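Local coordinates for protein Baccell_00875 (Bacteroides cellulosilyticus DSM 14838, PDB 5NO8) that probably acts as a polysaccharide lyase that cleaves the rhamnose cap from glucuronic acid on complex arabinogalactan proteins, at residues Y70-G75 / E125-T130; E107-I112 / E135-Y140; L220-L225 / E231-E236. All blocks are in the same frame, centred on the assembly; numbering follows the deposited sequence. Where two conformers were deposited one is given.

Interaction 1: Y70-G75 / E125-T130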
loop_
_atom_site.group_PDB
_atom_site.type_symbol
_atom_site.label_atom_id
_atom_site.label_comp_id
_atom_site.label_asym_id
_atom_site.label_seq_id
_atom_site.Cartn_x
_atom_site.Cartn_y
_atom_site.Cartn_z
ATOM N N TYR A 70 -7.039 20.068 13.715
ATOM C CA TYR A 70 -6.099 19.076 13.166
ATOM C C TYR A 70 -4.660 19.544 13.015
ATOM O O TYR A 70 -3.817 18.834 12.440
ATOM C CB TYR A 70 -6.595 18.589 11.801
ATOM C CG TYR A 70 -7.812 17.719 11.865
ATOM C CD1 TYR A 70 -7.779 16.508 12.572
ATOM C CD2 TYR A 70 -8.968 18.041 11.187
ATOM C CE1 TYR A 70 -8.883 15.686 12.629
ATOM C CE2 TYR A 70 -10.092 17.210 11.232
ATOM C CZ TYR A 70 -10.025 16.028 11.943
ATOM O OH TYR A 70 -11.093 15.199 11.978
ATOM N N GLY A 71 -4.349 20.722 13.537
ATOM C CA GLY A 71 -2.984 21.223 13.502
ATOM C C GLY A 71 -1.968 20.264 14.112
ATOM O O GLY A 71 -2.238 19.616 15.114
ATOM N N TRP A 72 -0.799 20.204 13.498
ATOM C CA TRP A 72 0.321 19.394 13.994
ATOM C C TRP A 72 0.609 19.730 15.442
ATOM O O TRP A 72 0.840 20.911 15.808
ATOM C CB TRP A 72 1.568 19.670 13.152
ATOM C CG TRP A 72 2.775 18.954 13.589
ATOM C CD1 TRP A 72 3.463 19.149 14.748
ATOM C CD2 TRP A 72 3.483 17.956 12.872
ATOM N NE1 TRP A 72 4.547 18.327 14.806
ATOM C CE2 TRP A 72 4.596 17.597 13.652
ATOM C CE3 TRP A 72 3.305 17.341 11.629
ATOM C CZ2 TRP A 72 5.489 16.603 13.264
ATOM C CZ3 TRP A 72 4.219 16.374 11.234
ATOM C CH2 TRP A 72 5.280 16.009 12.047
ATOM N N GLY A 73 0.613 18.715 16.299
ATOM C CA GLY A 73 0.922 18.949 17.703
ATOM C C GLY A 73 -0.284 19.042 18.607
ATOM O O GLY A 73 -0.139 18.960 19.842
ATOM N N LEU A 74 -1.466 19.217 18.022
ATOM C CA LEU A 74 -2.701 19.054 18.726
ATOM C C LEU A 74 -3.001 17.564 18.820
ATOM O O LEU A 74 -2.294 16.739 18.238
ATOM C CB LEU A 74 -3.840 19.824 18.082
ATOM C CG LEU A 74 -3.557 21.327 17.920
ATOM C CD1 LEU A 74 -4.795 21.971 17.327
ATOM C CD2 LEU A 74 -3.112 21.992 19.220
ATOM N N GLY A 75 -3.993 17.214 19.609
ATOM C CA GLY A 75 -4.275 15.784 19.798
ATOM C C GLY A 75 -5.439 15.548 20.701
ATOM O O GLY A 75 -6.248 16.450 20.944
ATOM N N GLU A 125 10.887 18.045 19.314
ATOM C CA GLU A 125 9.687 18.306 20.090
ATOM C C GLU A 125 9.576 17.324 21.219
ATOM O O GLU A 125 9.721 16.121 20.995
ATOM C CB GLU A 125 8.450 18.135 19.226
ATOM C CG GLU A 125 8.424 18.973 17.985
ATOM C CD GLU A 125 6.997 19.119 17.492
ATOM O OE1 GLU A 125 6.400 18.080 17.092
ATOM O OE2 GLU A 125 6.422 20.240 17.582
ATOM N N GLU A 126 9.311 17.834 22.418
ATOM C CA GLU A 126 9.108 17.005 23.600
ATOM C C GLU A 126 7.679 17.260 24.080
ATOM O O GLU A 126 7.317 18.410 24.322
ATOM C CB GLU A 126 10.139 17.386 24.646
ATOM C CG GLU A 126 10.159 16.559 25.915
ATOM C CD GLU A 126 11.089 17.170 26.971
ATOM O OE1 GLU A 126 12.201 17.652 26.638
ATOM O OE2 GLU A 126 10.676 17.191 28.137
ATOM N N TYR A 127 6.880 16.197 24.158
ATOM C CA TYR A 127 5.506 16.225 24.666
ATOM C C TYR A 127 5.531 15.545 26.034
ATOM O O TYR A 127 6.072 14.437 26.168
ATOM C CB TYR A 127 4.543 15.451 23.759
ATOM C CG TYR A 127 4.408 15.999 22.375
ATOM C CD1 TYR A 127 5.406 15.793 21.434
ATOM C CD2 TYR A 127 3.281 16.702 21.980
ATOM C CE1 TYR A 127 5.298 16.299 20.153
ATOM C CE2 TYR A 127 3.164 17.203 20.706
ATOM C CZ TYR A 127 4.188 17.021 19.794
ATOM O OH TYR A 127 4.090 17.528 18.507
ATOM N N SER A 128 5.018 16.201 27.068
ATOM C CA SER A 128 4.889 15.538 28.336
ATOM C C SER A 128 3.434 15.591 28.745
ATOM O O SER A 128 2.804 16.651 28.623
ATOM C CB SER A 128 5.789 16.165 29.381
ATOM O OG SER A 128 5.435 17.496 29.531
ATOM N N PHE A 129 2.937 14.464 29.233
ATOM C CA PHE A 129 1.558 14.313 29.679
ATOM C C PHE A 129 1.632 14.039 31.164
ATOM O O PHE A 129 2.204 13.024 31.570
ATOM C CB PHE A 129 0.892 13.151 28.961
ATOM C CG PHE A 129 0.842 13.317 27.477
ATOM C CD1 PHE A 129 1.955 13.030 26.700
ATOM C CD2 PHE A 129 -0.293 13.808 26.856
ATOM C CE1 PHE A 129 1.926 13.192 25.345
ATOM C CE2 PHE A 129 -0.323 13.994 25.480
ATOM C CZ PHE A 129 0.793 13.692 24.725
ATOM N N THR A 130 1.075 14.933 31.977
ATOM C CA THR A 130 1.171 14.809 33.427
ATOM C C THR A 130 -0.211 14.740 34.063
ATOM O O THR A 130 -1.067 15.536 33.737
ATOM C CB THR A 130 1.958 15.985 34.042
ATOM O OG1 THR A 130 3.220 16.090 33.363
ATOM C CG2 THR A 130 2.185 15.767 35.530
#
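Trp72 and Glu125 meet through a nearly straight hydrogen bond: Trp72 NE1 donates to Glu125 OE1 at 3.0 Å, with an N-H...O angle of 177°. The acceptor sits at the edge of the indole, in its plane, but the carboxylate is turned 43° from the ring, so the donor approaches OE1 from above the carboxylate plane. From the opposite face of that plane Tyr127 OH donates to Glu125 OE1 at 2.8 Å. Both donors thus grip one oxygen from two sides, while Trp237 NE1 adds a further hydrogen bond to it and Arg116 forms a salt bridge with OE2, which accounts for both oxygens of this buried acid. Tyr127 OH also lies against the backbone, 3.6 Å from Gly73 CA, and the ring edge faces Gly73 O, 3.8 Å from Tyr127 CE2.

The indole is swung anti to the Trp72 nitrogen, which carries NE1 to the strand; its ring meets Phe148 edge-to-face. Behind it the chain turns between Gly71 and Leu74, closed by Leu74 N to Gly71 O at 3.0 Å. Gly73 takes the positive phi (99°) of the third turn position, where a CB would press on the Trp72 carbonyl O; having none also lets Tyr127 OH settle over its CA. The arrangement is a type II beta turn with glycine at its third position, tied by a buried polar cluster to a strand of a beta-sandwich sheet.

Interaction 2: E107-I112 / E135-Y140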
loop_
_atom_site.group_PDB
_atom_site.type_symbol
_atom_site.label_atom_id
_atom_site.label_comp_id
_atom_site.label_asym_id
_atom_site.label_seq_id
_atom_site.Cartn_x
_atom_site.Cartn_y
_atom_site.Cartn_z
ATOM N N GLU A 107 -6.235 19.850 30.177
ATOM C CA GLU A 107 -7.499 19.254 29.773
ATOM C C GLU A 107 -7.904 18.309 30.886
ATOM O O GLU A 107 -7.384 17.174 31.003
ATOM C CB GLU A 107 -7.348 18.523 28.439
ATOM C CG GLU A 107 -6.909 19.397 27.258
ATOM C CD GLU A 107 -7.861 20.520 26.908
ATOM O OE1 GLU A 107 -9.085 20.360 27.117
ATOM O OE2 GLU A 107 -7.370 21.556 26.379
ATOM N N GLY A 108 -8.794 18.798 31.746
ATOM C CA GLY A 108 -9.179 18.039 32.930
ATOM C C GLY A 108 -7.966 17.899 33.831
ATOM O O GLY A 108 -7.256 18.881 34.104
ATOM N N ASP A 109 -7.705 16.669 34.273
ATOM C CA ASP A 109 -6.535 16.377 35.101
ATOM C C ASP A 109 -5.207 16.405 34.334
ATOM O O ASP A 109 -4.157 16.365 34.943
ATOM C CB ASP A 109 -6.651 14.969 35.708
ATOM C CG ASP A 109 -7.800 14.836 36.687
ATOM O OD1 ASP A 109 -7.989 15.772 37.497
ATOM O OD2 ASP A 109 -8.500 13.795 36.640
ATOM N N ILE A 110 -5.262 16.430 33.011
ATOM C CA ILE A 110 -4.056 16.195 32.207
ATOM C C ILE A 110 -3.428 17.482 31.709
ATOM O O ILE A 110 -4.046 18.253 30.988
ATOM C CB ILE A 110 -4.340 15.257 31.022
ATOM C CG1 ILE A 110 -5.025 13.963 31.505
ATOM C CG2 ILE A 110 -3.060 14.917 30.279
ATOM C CD1 ILE A 110 -4.224 13.243 32.561
ATOM N N ARG A 111 -2.167 17.658 32.061
ATOM C CA ARG A 111 -1.338 18.731 31.537
ATOM C C ARG A 111 -0.579 18.195 30.339
ATOM O O ARG A 111 0.078 17.141 30.472
ATOM C CB ARG A 111 -0.368 19.129 32.630
ATOM C CG ARG A 111 0.527 20.307 32.356
ATOM C CD ARG A 111 1.370 20.486 33.627
ATOM N NE ARG A 111 2.166 21.703 33.688
ATOM C CZ ARG A 111 3.474 21.801 33.399
ATOM N NH1 ARG A 111 4.087 22.985 33.538
ATOM N NH2 ARG A 111 4.166 20.753 32.935
ATOM N N ILE A 112 -0.666 18.895 29.213
ATOM C CA ILE A 112 0.097 18.571 28.008
ATOM C C ILE A 112 1.058 19.712 27.754
ATOM O O ILE A 112 0.629 20.835 27.486
ATOM C CB ILE A 112 -0.781 18.360 26.760
ATOM C CG1 ILE A 112 -1.915 17.348 27.022
ATOM C CG2 ILE A 112 0.071 17.869 25.611
ATOM C CD1 ILE A 112 -3.251 17.964 27.385
ATOM N N GLU A 135 -6.367 11.643 41.840
ATOM C CA GLU A 135 -6.508 10.191 41.692
ATOM C C GLU A 135 -5.758 9.706 40.450
ATOM O O GLU A 135 -5.531 10.486 39.532
ATOM C CB GLU A 135 -8.000 9.790 41.558
ATOM N N PRO A 136 -5.375 8.416 40.429
ATOM C CA PRO A 136 -4.829 7.853 39.193
ATOM C C PRO A 136 -5.830 7.932 38.033
ATOM O O PRO A 136 -7.031 7.841 38.247
ATOM C CB PRO A 136 -4.510 6.387 39.554
ATOM C CG PRO A 136 -4.574 6.321 41.055
ATOM C CD PRO A 136 -5.497 7.406 41.499
ATOM N N VAL A 137 -5.304 8.134 36.830
ATOM C CA VAL A 137 -6.103 8.128 35.615
ATOM C C VAL A 137 -5.517 7.117 34.636
ATOM O O VAL A 137 -4.300 6.874 34.623
ATOM C CB VAL A 137 -6.153 9.510 34.939
ATOM C CG1 VAL A 137 -6.712 10.559 35.912
ATOM C CG2 VAL A 137 -4.793 9.955 34.434
ATOM N N SER A 138 -6.397 6.545 33.815
ATOM C CA SER A 138 -5.997 5.750 32.661
ATOM C C SER A 138 -6.306 6.566 31.413
ATOM O O SER A 138 -7.348 7.210 31.336
ATOM C CB SER A 138 -6.714 4.423 32.633
ATOM O OG SER A 138 -6.352 3.611 33.736
ATOM N N LEU A 139 -5.372 6.632 30.487
ATOM C CA LEU A 139 -5.589 7.335 29.227
ATOM C C LEU A 139 -5.607 6.291 28.126
ATOM O O LEU A 139 -4.672 5.491 28.038
ATOM C CB LEU A 139 -4.465 8.345 28.937
ATOM C CG LEU A 139 -4.276 9.445 30.016
ATOM C CD1 LEU A 139 -3.199 10.441 29.609
ATOM C CD2 LEU A 139 -5.606 10.147 30.294
ATOM N N TYR A 140 -6.650 6.308 27.309
ATOM C CA TYR A 140 -6.769 5.423 26.189
ATOM C C TYR A 140 -6.869 6.245 24.908
ATOM O O TYR A 140 -7.357 7.387 24.920
ATOM C CB TYR A 140 -8.015 4.581 26.344
ATOM C CG TYR A 140 -8.021 3.635 27.496
ATOM C CD1 TYR A 140 -7.483 2.348 27.364
ATOM C CD2 TYR A 140 -8.542 3.988 28.730
ATOM C CE1 TYR A 140 -7.521 1.458 28.406
ATOM C CE2 TYR A 140 -8.566 3.095 29.791
ATOM C CZ TYR A 140 -8.037 1.829 29.612
ATOM O OH TYR A 140 -8.082 0.920 30.627
HETATM O O HOH W 1 -7.215 12.548 39.035
#
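Ile110 supplies the apolar part of the contact, meeting two residues of the facing strand. The Ile110 and Val137 side chains run alongside each other in opposite senses, bringing Ile110 CD1 to 3.8 Å from Val137 CG2, while Ile110 CG1 comes within 4.0 Å of Leu139 CD2, the two side chains reaching toward each other tip to tip. With CG1 anti to its carbonyl carbon (chi1 -52°), Ile110 directs this longer branch at both partners. Phe77 and Val79, on strand 75-81, continue the same apolar layer.

These side chains fill the space between two facing sheets, one holding strand 110-119 and the other strand 137-145, as in a beta-sandwich; the CA atoms of Asp109 and Val137 are 8.3 Å apart, and no hydrogen bond joins the two segments directly.

The polar part lies at the hairpin tip. Asp109 OD2 rests 3.8 Å from Val137 CG1, forms a salt bridge with Lys81, and weakly accepts from a water that in turn accepts from Glu135 N at 3.1 Å. Backbone bonds shape that tip: Glu107 N to Ile110 O at 2.8 Å and Ile110 N to Glu107 O at 3.0 Å close a two-residue type II' hairpin, with Gly108 at the second turn position, where its phi of 65° suits a residue without a side chain.

Interaction 3: L220-L225 / E231-E236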
loop_
_atom_site.group_PDB
_atom_site.type_symbol
_atom_site.label_atom_id
_atom_site.label_comp_id
_atom_site.label_asym_id
_atom_site.label_seq_id
_atom_site.Cartn_x
_atom_site.Cartn_y
_atom_site.Cartn_z
ATOM N N LEU A 220 -0.713 10.023 15.195
ATOM C CA LEU A 220 0.169 8.986 15.739
ATOM C C LEU A 220 -0.296 8.617 17.159
ATOM O O LEU A 220 -0.408 9.499 18.028
ATOM C CB LEU A 220 1.618 9.464 15.722
ATOM C CG LEU A 220 2.176 9.800 14.331
ATOM C CD1 LEU A 220 3.643 10.120 14.432
ATOM C CD2 LEU A 220 1.976 8.704 13.279
ATOM N N ASP A 221 -0.530 7.323 17.391
ATOM C CA ASP A 221 -1.013 6.829 18.670
ATOM C C ASP A 221 0.105 6.489 19.634
ATOM O O ASP A 221 0.999 5.720 19.308
ATOM C CB ASP A 221 -1.873 5.579 18.484
ATOM C CG ASP A 221 -3.105 5.828 17.651
ATOM O OD1 ASP A 221 -3.830 6.814 17.925
ATOM O OD2 ASP A 221 -3.369 5.039 16.728
ATOM N N LEU A 222 0.027 7.055 20.823
ATOM C CA LEU A 222 0.906 6.727 21.922
ATOM C C LEU A 222 0.380 5.437 22.571
ATOM O O LEU A 222 -0.779 5.033 22.333
ATOM C CB LEU A 222 0.913 7.868 22.968
ATOM C CG LEU A 222 1.750 9.080 22.606
ATOM C CD1 LEU A 222 1.201 9.826 21.410
ATOM C CD2 LEU A 222 1.896 10.005 23.827
ATOM N N PRO A 223 1.208 4.793 23.411
ATOM C CA PRO A 223 0.663 3.706 24.202
ATOM C C PRO A 223 -0.492 4.165 25.085
ATOM O O PRO A 223 -0.544 5.346 25.481
ATOM C CB PRO A 223 1.855 3.263 25.078
ATOM C CG PRO A 223 3.058 3.822 24.388
ATOM C CD PRO A 223 2.596 5.105 23.796
ATOM N N ASP A 224 -1.407 3.252 25.400
ATOM C CA ASP A 224 -2.355 3.526 26.465
ATOM C C ASP A 224 -1.557 3.665 27.772
ATOM O O ASP A 224 -0.553 2.980 27.965
ATOM C CB ASP A 224 -3.427 2.446 26.538
ATOM C CG ASP A 224 -4.383 2.462 25.318
ATOM O OD1 ASP A 224 -4.611 3.488 24.601
ATOM O OD2 ASP A 224 -4.986 1.391 25.083
ATOM N N LEU A 225 -1.983 4.574 28.642
ATOM C CA LEU A 225 -1.179 5.000 29.792
ATOM C C LEU A 225 -1.980 4.846 31.087
ATOM O O LEU A 225 -3.234 4.871 31.092
ATOM C CB LEU A 225 -0.746 6.475 29.658
ATOM C CG LEU A 225 -0.008 6.921 28.395
ATOM C CD1 LEU A 225 0.218 8.414 28.322
ATOM C CD2 LEU A 225 1.306 6.178 28.334
ATOM N N GLU A 231 2.546 11.824 38.089
ATOM C CA GLU A 231 3.334 11.052 37.137
ATOM C C GLU A 231 3.155 11.583 35.741
ATOM O O GLU A 231 2.079 12.114 35.401
ATOM C CB GLU A 231 2.933 9.589 37.108
ATOM C CG GLU A 231 3.360 8.810 38.328
ATOM C CD GLU A 231 3.227 7.299 38.155
ATOM O OE1 GLU A 231 3.919 6.634 38.957
ATOM O OE2 GLU A 231 2.460 6.779 37.259
ATOM N N SER A 232 4.192 11.414 34.929
ATOM C CA SER A 232 4.214 11.912 33.587
ATOM C C SER A 232 4.552 10.782 32.622
ATOM O O SER A 232 5.047 9.722 33.034
ATOM C CB SER A 232 5.242 13.037 33.472
ATOM O OG SER A 232 4.974 13.845 32.350
ATOM N N TYR A 233 4.183 10.999 31.365
ATOM C CA TYR A 233 4.691 10.241 30.219
ATOM C C TYR A 233 5.302 11.248 29.246
ATOM O O TYR A 233 4.701 12.305 28.978
ATOM C CB TYR A 233 3.566 9.491 29.549
ATOM C CG TYR A 233 4.065 8.639 28.406
ATOM C CD1 TYR A 233 4.698 7.422 28.663
ATOM C CD2 TYR A 233 3.953 9.067 27.094
ATOM C CE1 TYR A 233 5.186 6.626 27.622
ATOM C CE2 TYR A 233 4.450 8.285 26.038
ATOM C CZ TYR A 233 5.043 7.054 26.323
ATOM O OH TYR A 233 5.541 6.268 25.304
ATOM N N SER A 234 6.490 10.936 28.730
ATOM C CA SER A 234 7.163 11.790 27.769
ATOM C C SER A 234 7.355 11.114 26.411
ATOM O O SER A 234 7.752 9.955 26.315
ATOM C CB SER A 234 8.526 12.271 28.271
ATOM O OG SER A 234 9.170 11.271 29.028
ATOM N N LEU A 235 7.086 11.888 25.379
ATOM C CA LEU A 235 7.328 11.489 24.005
ATOM C C LEU A 235 8.205 12.583 23.405
ATOM O O LEU A 235 7.894 13.767 23.533
ATOM C CB LEU A 235 6.029 11.419 23.266
ATOM C CG LEU A 235 6.086 11.279 21.748
ATOM C CD1 LEU A 235 6.498 9.876 21.361
ATOM C CD2 LEU A 235 4.764 11.678 21.123
ATOM N N GLU A 236 9.261 12.171 22.703
ATOM C CA GLU A 236 10.113 13.110 22.029
ATOM C C GLU A 236 10.384 12.594 20.616
ATOM O O GLU A 236 10.592 11.402 20.407
ATOM C CB GLU A 236 11.417 13.267 22.808
ATOM C CG GLU A 236 12.406 14.237 22.194
ATOM C CD GLU A 236 13.770 14.195 22.871
ATOM O OE1 GLU A 236 14.074 15.165 23.591
ATOM O OE2 GLU A 236 14.525 13.199 22.705
#
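Leu225 lays a methyl over one face of the Tyr233 ring: its CD2 is 3.8 Å from the ring centroid and 19° off the normal, a CH-pi contact displaced toward the rim at Tyr233 CD1. The other methyl, Leu225 CD1, is 3.7 Å from Tyr233 CB, so both branches of the leucine engage the tyrosine. Tyr233 holds its ring there with CG anti to the strand nitrogen (chi1 -177°). Farther along the ring, Leu222 CD2 touches Tyr233 CE2 obliquely at 3.8 Å, and at the phenol end Pro223 CD approaches Tyr233 OH to 3.5 Å, the two side chains crossing at about a right angle.

The chain through Pro223 and Asp224 leads from strand 217-221 into strand 225-227 of one sheet, while strand 232-242 belongs to the other; the tyrosine therefore spans the gap between the layers of the beta-sandwich.

Deeper in, the two segments share just one methyl pair, Leu222 CD1 and Leu235 CD2, 4.0 Å apart; both residues are buried, and Phe129, Val142 and Val144 also pack on Leu222. Putting an alanine at Tyr233 is likely to leave Leu225 CD2, Leu222 CD2 and Pro223 CD without the ring they pack on, opening a gap between the sheets.

Toward solvent the contact is less enclosed: Pro223, Leu225 and Tyr233 all remain partly exposed.

Strand 122-131 connects the three contacts. It pairs with strand 110-119 of interaction 2 (Thr130 N to Arg111 O, 2.9 Å) and with strand 232-242 of interaction 3 (Tyr127 N to Leu235 O, 2.7 Å), both probable hydrogen bonds, so all three contacts draw on one sheet. Interactions 2 and 3 also share the facing sheet, where Leu139 N probably hydrogen-bonds Leu225 O (2.8 Å), and the 70-75 turn of interaction 1 leads into strand 75-81 of that sheet. Chemistry follows position: interaction 1 is wholly buried and polar; interaction 2 is largely buried and apolar, with a charged, hydrated tip; interaction 3, the largest at 232 Å², is aromatic and aliphatic and reaches partly exposed residues.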